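Local coordinates for protein glutamate racemase (Francisella tularensis subsp. tularensis, PDB 3OUT) that belongs to the Asp/Glu/hydantoin racemase family of two-domain alpha/beta enzymes and holds D-glutamic acid in its pocket, at residues B[60-68]-B[260-268]. Sequence-based numbering, arbitrary orientation.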
ATOM      1  N   GLN B  60       1.081   7.391   6.766  1.00  7.48           N
ATOM      2  CA  GLN B  60       1.140   7.764   5.377  1.00  7.64           C
ATOM      3  C   GLN B  60       0.241   8.971   5.081  1.00  8.20           C
ATOM      4  O   GLN B  60       0.685   9.930   4.447  1.00  7.53           O
ATOM      5  CB  GLN B  60       0.718   6.581   4.491  1.00  8.04           C
ATOM      6  CG  GLN B  60       1.635   5.341   4.592  1.00  7.38           C
ATOM      7  CD  GLN B  60       1.189   4.316   3.612  1.00  9.27           C
ATOM      8  OE1 GLN B  60       0.161   3.696   3.801  1.00 10.12           O
ATOM      9  NE2 GLN B  60       1.943   4.152   2.510  1.00 14.50           N
ATOM     10  N   THR B  61      -1.013   8.932   5.553  1.00  7.23           N
ATOM     11  CA  THR B  61      -1.969  10.033   5.329  1.00  6.40           C
ATOM     12  C   THR B  61      -1.432  11.300   5.999  1.00  6.53           C
ATOM     13  O   THR B  61      -1.520  12.368   5.441  1.00  7.73           O
ATOM     14  CB  THR B  61      -3.356   9.701   5.846  1.00  6.47           C
ATOM     15  OG1 THR B  61      -3.842   8.580   5.092  1.00  8.42           O
ATOM     16  CG2 THR B  61      -4.322  10.890   5.672  1.00  8.22           C
ATOM     17  N   ALA B  62      -0.890  11.182   7.188  1.00  6.55           N
ATOM     18  CA  ALA B  62      -0.323  12.338   7.886  1.00  7.17           C
ATOM     19  C   ALA B  62       0.749  13.005   7.075  1.00  7.12           C
ATOM     20  O   ALA B  62       0.744  14.241   6.908  1.00  7.75           O
ATOM     21  CB  ALA B  62       0.213  11.960   9.295  1.00  7.86           C
ATOM     22  N   LYS B  63       1.661  12.202   6.514  1.00  8.05           N
ATOM     23  CA  LYS B  63       2.734  12.759   5.707  1.00  7.77           C
ATOM     24  C   LYS B  63       2.168  13.438   4.461  1.00  8.62           C
ATOM     25  O   LYS B  63       2.651  14.496   4.050  1.00  7.79           O
ATOM     26  CB  LYS B  63       3.781  11.693   5.365  1.00  8.58           C
ATOM     27  CG  LYS B  63       4.482  11.212   6.618  1.00  9.86           C
ATOM     28  CD  LYS B  63       5.341   9.965   6.380  1.00 13.09           C
ATOM     29  CE  LYS B  63       5.853   9.401   7.698  1.00 15.82           C
ATOM     30  NZ  LYS B  63       6.746   8.157   7.490  1.00 16.12           N
ATOM     31  N   PHE B  64       1.173  12.825   3.815  1.00  7.90           N
ATOM     32  CA  PHE B  64       0.563  13.436   2.655  1.00  8.46           C
ATOM     33  C   PHE B  64      -0.006  14.799   3.021  1.00  8.99           C
ATOM     34  O   PHE B  64       0.191  15.774   2.301  1.00  8.33           O
ATOM     35  CB  PHE B  64      -0.547  12.522   2.084  1.00  9.20           C
ATOM     36  CG  PHE B  64      -1.231  13.086   0.882  1.00  9.05           C
ATOM     37  CD1 PHE B  64      -2.224  14.030   1.006  1.00  8.63           C
ATOM     38  CD2 PHE B  64      -0.847  12.689  -0.389  1.00 10.49           C
ATOM     39  CE1 PHE B  64      -2.840  14.550  -0.099  1.00 11.14           C
ATOM     40  CE2 PHE B  64      -1.464  13.222  -1.510  1.00 11.67           C
ATOM     41  CZ  PHE B  64      -2.478  14.147  -1.352  1.00 10.00           C
ATOM     42  N   LEU B  65      -0.716  14.900   4.137  1.00  7.88           N
ATOM     43  CA  LEU B  65      -1.348  16.184   4.470  1.00  7.86           C
ATOM     44  C   LEU B  65      -0.328  17.256   4.813  1.00  7.76           C
ATOM     45  O   LEU B  65      -0.511  18.418   4.450  1.00  7.85           O
ATOM     46  CB  LEU B  65      -2.334  16.003   5.626  1.00  8.23           C
ATOM     47  CG  LEU B  65      -3.642  15.315   5.262  1.00  7.35           C
ATOM     48  CD1 LEU B  65      -4.477  14.982   6.483  1.00 11.25           C
ATOM     49  CD2 LEU B  65      -4.478  16.126   4.228  1.00 10.50           C
ATOM     50  N   ILE B  66       0.727  16.867   5.528  1.00  8.31           N
ATOM     51  CA  ILE B  66       1.785  17.810   5.920  1.00 10.10           C
ATOM     52  C   ILE B  66       2.521  18.338   4.688  1.00 10.50           C
ATOM     53  O   ILE B  66       2.860  19.517   4.624  1.00 10.23           O
ATOM     54  CB  ILE B  66       2.715  17.219   6.988  1.00 11.69           C
ATOM     55  CG1 ILE B  66       1.946  17.016   8.300  1.00 12.21           C
ATOM     56  CG2 ILE B  66       3.998  18.095   7.166  1.00 12.69           C
ATOM     57  CD1 ILE B  66       1.333  18.266   9.031  1.00 14.25           C
ATOM     58  N   ASP B  67       2.677  17.514   3.661  1.00 10.45           N
ATOM     59  CA  ASP B  67       3.246  17.950   2.385  1.00 10.13           C
ATOM     60  C   ASP B  67       2.379  18.958   1.653  1.00  9.92           C
ATOM     61  O   ASP B  67       2.893  19.724   0.801  1.00 11.24           O
ATOM     62  CB  ASP B  67       3.463  16.755   1.446  1.00 12.11           C
ATOM     63  CG  ASP B  67       4.805  16.114   1.598  1.00 15.07           C
ATOM     64  OD1 ASP B  67       5.536  16.425   2.549  1.00 18.98           O
ATOM     65  OD2 ASP B  67       5.071  15.247   0.722  1.00 21.28           O
ATOM     66  N   GLN B  68       1.081  19.001   1.973  1.00  9.12           N
ATOM     67  CA  GLN B  68       0.175  20.027   1.402  1.00  9.40           C
ATOM     68  C   GLN B  68       0.158  21.316   2.208  1.00  9.64           C
ATOM     69  O   GLN B  68      -0.563  22.287   1.848  1.00 11.56           O
ATOM     70  CB  GLN B  68      -1.272  19.533   1.306  1.00  9.80           C
ATOM     71  CG  GLN B  68      -1.487  18.163   0.747  1.00 11.64           C
ATOM     72  CD  GLN B  68      -0.801  17.887  -0.543  1.00 18.87           C
ATOM     73  OE1 GLN B  68      -1.107  18.540  -1.555  1.00 17.21           O
ATOM     74  NE2 GLN B  68       0.117  16.867  -0.545  1.00 19.78           N
ATOM     75  N   LEU B 260     -12.756  16.370  -6.960  1.00  8.76           N
ATOM     76  CA  LEU B 260     -12.418  15.016  -6.491  1.00  8.41           C
ATOM     77  C   LEU B 260     -11.225  14.505  -7.286  1.00  8.57           C
ATOM     78  O   LEU B 260     -11.216  14.610  -8.513  1.00  8.46           O
ATOM     79  CB  LEU B 260     -13.619  14.107  -6.729  1.00  8.71           C
ATOM     80  CG  LEU B 260     -13.586  12.664  -6.334  1.00 10.17           C
ATOM     81  CD1 LEU B 260     -13.327  12.544  -4.831  1.00 11.62           C
ATOM     82  CD2 LEU B 260     -14.882  11.980  -6.743  1.00 10.11           C
ATOM     83  N   GLU B 261     -10.202  13.981  -6.604  1.00  8.40           N
ATOM     84  CA  GLU B 261      -9.017  13.505  -7.323  1.00  7.53           C
ATOM     85  C   GLU B 261      -8.486  12.197  -6.688  1.00  7.68           C
ATOM     86  O   GLU B 261      -8.425  12.069  -5.468  1.00  7.07           O
ATOM     87  CB  GLU B 261      -7.909  14.558  -7.398  1.00  8.84           C
ATOM     88  CG  GLU B 261      -6.618  13.982  -8.018  1.00  9.82           C
ATOM     89  CD  GLU B 261      -5.617  15.017  -8.406  1.00 15.03           C
ATOM     90  OE1 GLU B 261      -6.051  16.027  -9.003  1.00 21.43           O
ATOM     91  OE2 GLU B 261      -4.385  14.777  -8.245  1.00 10.49           O
ATOM     92  N   ILE B 262      -8.176  11.216  -7.546  1.00  6.59           N
ATOM     93  CA  ILE B 262      -7.524   9.986  -7.145  1.00  7.18           C
ATOM     94  C   ILE B 262      -6.027  10.221  -6.917  1.00  7.80           C
ATOM     95  O   ILE B 262      -5.319  10.725  -7.793  1.00  7.38           O
ATOM     96  CB  ILE B 262      -7.848   8.830  -8.165  1.00  6.72           C
ATOM     97  CG1 ILE B 262      -7.268   7.493  -7.717  1.00  9.94           C
ATOM     98  CG2 ILE B 262      -7.363   9.133  -9.579  1.00  7.06           C
ATOM     99  CD1 ILE B 262      -8.085   6.806  -6.732  1.00 14.80           C
ATOM    100  N   VAL B 263      -5.574   9.870  -5.724  1.00  7.72           N
ATOM    101  CA  VAL B 263      -4.185   9.987  -5.324  1.00  7.61           C
ATOM    102  C   VAL B 263      -3.670   8.647  -4.810  1.00  8.54           C
ATOM    103  O   VAL B 263      -4.420   7.673  -4.623  1.00  8.80           O
ATOM    104  CB  VAL B 263      -4.020  11.087  -4.231  1.00  8.11           C
ATOM    105  CG1 VAL B 263      -4.580  12.467  -4.736  1.00  8.83           C
ATOM    106  CG2 VAL B 263      -4.650  10.645  -2.936  1.00  9.14           C
ATOM    107  N   SER B 264      -2.349   8.595  -4.640  1.00  9.54           N
ATOM    108  CA  SER B 264      -1.657   7.433  -4.138  1.00 10.27           C
ATOM    109  C   SER B 264      -0.796   7.762  -2.948  1.00 10.26           C
ATOM    110  O   SER B 264      -0.159   8.843  -2.880  1.00  9.68           O
ATOM    111  CB  SER B 264      -0.765   6.876  -5.249  1.00 11.53           C
ATOM    112  OG  SER B 264      -0.115   5.699  -4.812  1.00 11.05           O
ATOM    113  N   LEU B 265      -0.782   6.822  -2.004  1.00  8.46           N
ATOM    114  CA  LEU B 265       0.113   6.862  -0.845  1.00  8.69           C
ATOM    115  C   LEU B 265       1.375   6.016  -1.068  1.00 10.78           C
ATOM    116  O   LEU B 265       2.139   5.827  -0.122  1.00 11.24           O
ATOM    117  CB  LEU B 265      -0.624   6.469   0.426  1.00  8.58           C
ATOM    118  CG  LEU B 265      -1.700   7.475   0.870  1.00  7.57           C
ATOM    119  CD1 LEU B 265      -2.550   6.891   2.039  1.00  7.36           C
ATOM    120  CD2 LEU B 265      -1.102   8.831   1.227  1.00  7.35           C
ATOM    121  N   ASP B 266       1.611   5.545  -2.294  1.00 11.42           N
ATOM    122  CA  ASP B 266       2.769   4.666  -2.559  1.00 13.05           C
ATOM    123  C   ASP B 266       4.118   5.272  -2.099  1.00 14.61           C
ATOM    124  O   ASP B 266       5.012   4.532  -1.677  1.00 16.99           O
ATOM    125  CB  ASP B 266       2.874   4.323  -4.050  1.00 13.79           C
ATOM    126  CG  ASP B 266       1.797   3.376  -4.537  1.00 14.95           C
ATOM    127  OD1 ASP B 266       1.099   2.710  -3.734  1.00 16.93           O
ATOM    128  OD2 ASP B 266       1.694   3.269  -5.808  1.00 16.82           O
ATOM    129  N   SER B 267       4.271   6.581  -2.226  1.00 13.74           N
ATOM    130  CA  SER B 267       5.533   7.255  -1.864  1.00 16.27           C
ATOM    131  C   SER B 267       5.606   7.734  -0.444  1.00 16.47           C
ATOM    132  O   SER B 267       6.565   8.416  -0.103  1.00 17.79           O
ATOM    133  CB  SER B 267       5.813   8.452  -2.786  1.00 17.06           C
ATOM    134  OG  SER B 267       5.875   8.011  -4.125  1.00 21.36           O
ATOM    135  N   TYR B 268       4.638   7.372   0.394  1.00 15.32           N
ATOM    136  CA  TYR B 268       4.507   7.934   1.728  1.00 16.21           C
ATOM    137  C   TYR B 268       4.694   6.890   2.807  1.00 17.69           C
ATOM    138  O   TYR B 268       4.710   5.663   2.572  1.00 17.17           O
ATOM    139  CB  TYR B 268       3.153   8.674   1.880  1.00 15.99           C
ATOM    140  CG  TYR B 268       3.114   9.955   1.119  1.00 15.27           C
ATOM    141  CD1 TYR B 268       3.575  11.123   1.711  1.00 16.32           C
ATOM    142  CD2 TYR B 268       2.684  10.019  -0.205  1.00 15.82           C
ATOM    143  CE1 TYR B 268       3.573  12.295   1.055  1.00 15.01           C
ATOM    144  CE2 TYR B 268       2.690  11.241  -0.896  1.00 18.29           C
ATOM    145  CZ  TYR B 268       3.132  12.365  -0.253  1.00 17.02           C
ATOM    146  OH  TYR B 268       3.173  13.583  -0.887  1.00 21.36           O
ATOM    147  OXT TYR B 268       4.878   7.282   3.973  1.00 20.12           O
TER
HETATM  148  O   HOH W   1       4.823   6.468   6.364  1.00 16.01           O
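Y268, the C-terminal residue, lays its ring against F64 on helix 51-67. The contact docks the chain's tail on a helix that packs against the six-stranded parallel sheet of this alpha/beta racemase fold. The tail leaves strand 259-262, outermost in this chain's sheet, and a type I beta turn from L265 to Y268 brings the last residue back to the helix. CB of F64 sits over one face of the Y268 ring, 4.3 Å from its centroid and nearly on the ring normal, a CH-pi contact. With CG anti to the backbone N (chi1 180°), the F64 ring is carried past CB and turns its edge toward the same tyrosine in an offset edge-to-face pair, with planes at 60°. Beyond it, the F64 ring meets F38 of strand 35-39. NE2 of Q68 lies over one face of the F64 ring while donating to the F64 carbonyl O, and OE1 of Q68 accepts from R51 of a second subunit. L265, which opens the turn, points its side chain at the helix: its CD2 reaches CB of F64 at 3.8 Å and its CD1 approaches OG1 of T61. V263 adds a looser apolar contact with the F64 ring. The two oxygens of the terminal carboxylate have different partners. NE2 of Q60 gives a fairly straight bond to Y268 O (3.2 Å, 167°), but comes from above the carboxylate plane. OE1 of Q60 accepts from R43, and this second bond would help fix the amide's rotation. NZ of K63 is 4.1 Å from OXT of Y268, beyond a salt bridge; a water accepts from NZ and lies doubtfully close to OXT. CB of K63 borders the tyrosine ring's edge. At the ring's far end, Y268 OH donates to OD2 of D67 at 3.0 Å, meeting the oxygen on its anti side.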